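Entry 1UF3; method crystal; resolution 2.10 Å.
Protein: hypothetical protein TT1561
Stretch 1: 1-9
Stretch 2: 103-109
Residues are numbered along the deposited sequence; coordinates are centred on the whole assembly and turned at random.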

# COMPACT_ATOMS: atom_id res chain seq x y z
N MSE A 1 2.52 -9.23 1.52
CA MSE A 1 2.44 -7.83 2.03
C MSE A 1 3.77 -7.27 2.54
O MSE A 1 4.04 -6.09 2.37
CB MSE A 1 1.40 -7.71 3.15
CG MSE A 1 -0.02 -7.49 2.65
SE MSE A 1 -0.36 -5.81 1.72
CE MSE A 1 -1.59 -4.99 2.98
N ARG A 2 4.60 -8.11 3.16
CA ARG A 2 5.88 -7.63 3.70
C ARG A 2 6.95 -7.45 2.63
O ARG A 2 7.06 -8.26 1.70
CB ARG A 2 6.43 -8.59 4.77
CG ARG A 2 5.53 -8.82 6.00
CD ARG A 2 6.34 -9.57 7.09
NE ARG A 2 5.50 -10.19 8.11
CZ ARG A 2 4.78 -9.51 8.99
NH1 ARG A 2 4.78 -8.20 8.98
NH2 ARG A 2 4.03 -10.16 9.87
N ARG A 3 7.75 -6.38 2.78
CA ARG A 3 8.84 -6.09 1.85
C ARG A 3 10.19 -6.49 2.45
O ARG A 3 10.23 -7.02 3.57
CB ARG A 3 8.81 -4.61 1.49
CG ARG A 3 7.51 -4.24 0.76
CD ARG A 3 7.42 -2.77 0.48
NE ARG A 3 6.09 -2.40 -0.02
CZ ARG A 3 5.59 -2.80 -1.19
NH1 ARG A 3 6.31 -3.58 -1.99
NH2 ARG A 3 4.38 -2.40 -1.57
N THR A 4 11.28 -6.25 1.73
CA THR A 4 12.61 -6.64 2.21
C THR A 4 12.99 -5.89 3.47
O THR A 4 12.55 -4.78 3.71
CB THR A 4 13.71 -6.34 1.19
OG1 THR A 4 13.39 -5.11 0.50
CG2 THR A 4 13.90 -7.47 0.22
N VAL A 5 13.80 -6.51 4.30
CA VAL A 5 14.22 -5.86 5.53
C VAL A 5 15.42 -4.94 5.28
O VAL A 5 16.45 -5.41 4.82
CB VAL A 5 14.65 -6.89 6.57
CG1 VAL A 5 15.27 -6.16 7.78
CG2 VAL A 5 13.46 -7.75 6.96
N ARG A 6 15.27 -3.66 5.58
CA ARG A 6 16.37 -2.71 5.44
C ARG A 6 16.68 -2.07 6.80
O ARG A 6 17.85 -1.90 7.14
CB ARG A 6 16.04 -1.58 4.44
CG ARG A 6 17.19 -0.55 4.35
CD ARG A 6 17.10 0.43 3.15
NE ARG A 6 18.11 1.48 3.30
CZ ARG A 6 18.10 2.66 2.66
NH1 ARG A 6 17.13 2.95 1.80
NH2 ARG A 6 19.03 3.57 2.94
N TYR A 7 15.64 -1.74 7.56
CA TYR A 7 15.79 -1.12 8.87
C TYR A 7 15.37 -2.05 9.98
O TYR A 7 14.30 -2.67 9.92
CB TYR A 7 14.98 0.17 8.94
CG TYR A 7 15.43 1.17 7.92
CD1 TYR A 7 14.86 1.20 6.64
CD2 TYR A 7 16.50 2.02 8.19
CE1 TYR A 7 15.35 2.05 5.66
CE2 TYR A 7 17.01 2.87 7.22
CZ TYR A 7 16.43 2.88 5.95
OH TYR A 7 16.96 3.68 4.98
N ILE A 8 16.21 -2.16 10.99
CA ILE A 8 15.94 -3.02 12.13
C ILE A 8 15.94 -2.23 13.42
O ILE A 8 16.92 -1.53 13.73
CB ILE A 8 16.98 -4.10 12.24
CG1 ILE A 8 16.99 -4.97 10.98
CG2 ILE A 8 16.73 -4.94 13.45
CD1 ILE A 8 18.24 -5.83 10.94
N LEU A 9 14.83 -2.33 14.17
CA LEU A 9 14.70 -1.69 15.48
C LEU A 9 15.32 -2.70 16.45
O LEU A 9 14.91 -3.88 16.51
CB LEU A 9 13.22 -1.44 15.79
CG LEU A 9 12.87 -0.70 17.08
CD1 LEU A 9 13.53 0.66 17.08
CD2 LEU A 9 11.34 -0.57 17.19
N PHE A 103 14.57 -17.20 8.33
CA PHE A 103 14.94 -16.33 7.21
C PHE A 103 14.06 -15.11 7.18
O PHE A 103 12.85 -15.19 7.41
CB PHE A 103 14.77 -17.00 5.83
CG PHE A 103 15.74 -18.09 5.55
CD1 PHE A 103 15.33 -19.42 5.61
CD2 PHE A 103 17.05 -17.80 5.17
CE1 PHE A 103 16.21 -20.45 5.28
CE2 PHE A 103 17.93 -18.81 4.85
CZ PHE A 103 17.52 -20.14 4.90
N TRP A 104 14.66 -13.96 6.90
CA TRP A 104 13.90 -12.74 6.76
C TRP A 104 14.02 -12.37 5.28
O TRP A 104 14.95 -12.81 4.60
CB TRP A 104 14.51 -11.62 7.57
CG TRP A 104 14.12 -11.59 9.01
CD1 TRP A 104 13.22 -12.41 9.64
CD2 TRP A 104 14.65 -10.72 10.01
NE1 TRP A 104 13.16 -12.09 10.98
CE2 TRP A 104 14.03 -11.06 11.23
CE3 TRP A 104 15.59 -9.68 9.99
CZ2 TRP A 104 14.32 -10.40 12.44
CZ3 TRP A 104 15.89 -9.02 11.19
CH2 TRP A 104 15.26 -9.39 12.39
N ARG A 105 13.08 -11.58 4.78
CA ARG A 105 13.15 -11.19 3.38
C ARG A 105 14.38 -10.30 3.13
O ARG A 105 14.66 -9.34 3.87
CB ARG A 105 11.89 -10.46 2.96
CG ARG A 105 11.81 -10.38 1.46
CD ARG A 105 10.44 -10.04 0.95
NE ARG A 105 10.51 -9.88 -0.50
CZ ARG A 105 9.55 -9.34 -1.24
NH1 ARG A 105 8.43 -8.90 -0.67
NH2 ARG A 105 9.72 -9.22 -2.55
N GLY A 106 15.13 -10.64 2.08
CA GLY A 106 16.33 -9.89 1.77
C GLY A 106 17.09 -10.62 0.68
O GLY A 106 17.32 -10.06 -0.37
N PRO A 107 17.48 -11.89 0.91
CA PRO A 107 17.21 -12.63 2.14
C PRO A 107 18.30 -12.51 3.21
O PRO A 107 19.44 -12.12 2.90
CB PRO A 107 17.07 -14.07 1.66
CG PRO A 107 18.06 -14.12 0.52
CD PRO A 107 17.91 -12.79 -0.18
N TYR A 108 17.94 -12.82 4.45
CA TYR A 108 18.90 -12.83 5.56
C TYR A 108 18.66 -14.08 6.37
O TYR A 108 17.53 -14.44 6.64
CB TYR A 108 18.75 -11.60 6.45
CG TYR A 108 19.04 -10.31 5.74
CD1 TYR A 108 18.01 -9.51 5.27
CD2 TYR A 108 20.36 -9.89 5.53
CE1 TYR A 108 18.28 -8.33 4.58
CE2 TYR A 108 20.63 -8.70 4.86
CZ TYR A 108 19.58 -7.93 4.39
OH TYR A 108 19.81 -6.74 3.72
N LEU A 109 19.74 -14.77 6.72
CA LEU A 109 19.67 -15.97 7.53
C LEU A 109 19.95 -15.46 8.96
O LEU A 109 21.09 -15.05 9.28
CB LEU A 109 20.75 -16.96 7.06
CG LEU A 109 20.93 -18.27 7.83
CD1 LEU A 109 19.58 -18.97 7.95
CD2 LEU A 109 21.94 -19.18 7.13

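The N-terminal segment packs against a tight turn, 103-109, whose two strand ends are tied together by W104 N to Y108 O (2.9 Å) and Y108 N to W104 O (3.0 Å). Between them the chain passes through R105, G106 and a cis peptide bond before P107. The contact is modest, 399 Å² over both sides, and R105 gives up the most surface to it.

M1 stays clear, and the first link comes at R2, through its backbone: R105 NH1 donates to R2 O at 2.8 Å. R105 gets there with t rotamers at chi1, chi2 and chi3, an extended arm that reaches the carbonyl two residues before T4, and R2 O lies at the edge of the guanidinium, near its plane, where N-H groups point. R2's own side chain ends away from the turn. R3 turns its CB away; its CA lies 3.8 Å from R105 NH1.

The CA atoms come closest at T4, whose CA is 4.7 Å from R105 CA. Its methyl does the packing: T4 CG2 lies 3.8 Å from R105 CG and 3.8 Å from G106 CA. A CB on G106 would run into Y108 CE1, at 2.3 Å, so glycine suits this bend.

V5 is buried and, within stretch 1, loses the most surface to the turn. Its N donates to R105 O at 3.0 Å and a nearly straight 172°. The compact, branched side chain meets two neighbours: V5 CG2 is 4.1 Å from W104 CB, and V5 CB is 4.4 Å from Y108 CE1.

R6 and Y7 make no contact. I8, on the strand, points back toward the turn, and its CD1 reaches W104 CZ3 at 4.0 Å, meeting the broad indole at its edge. The rule is economical: two hydrogen bonds end on backbone carbonyls, and V5 and I8 add apolar contacts with W104, V5 also with Y108.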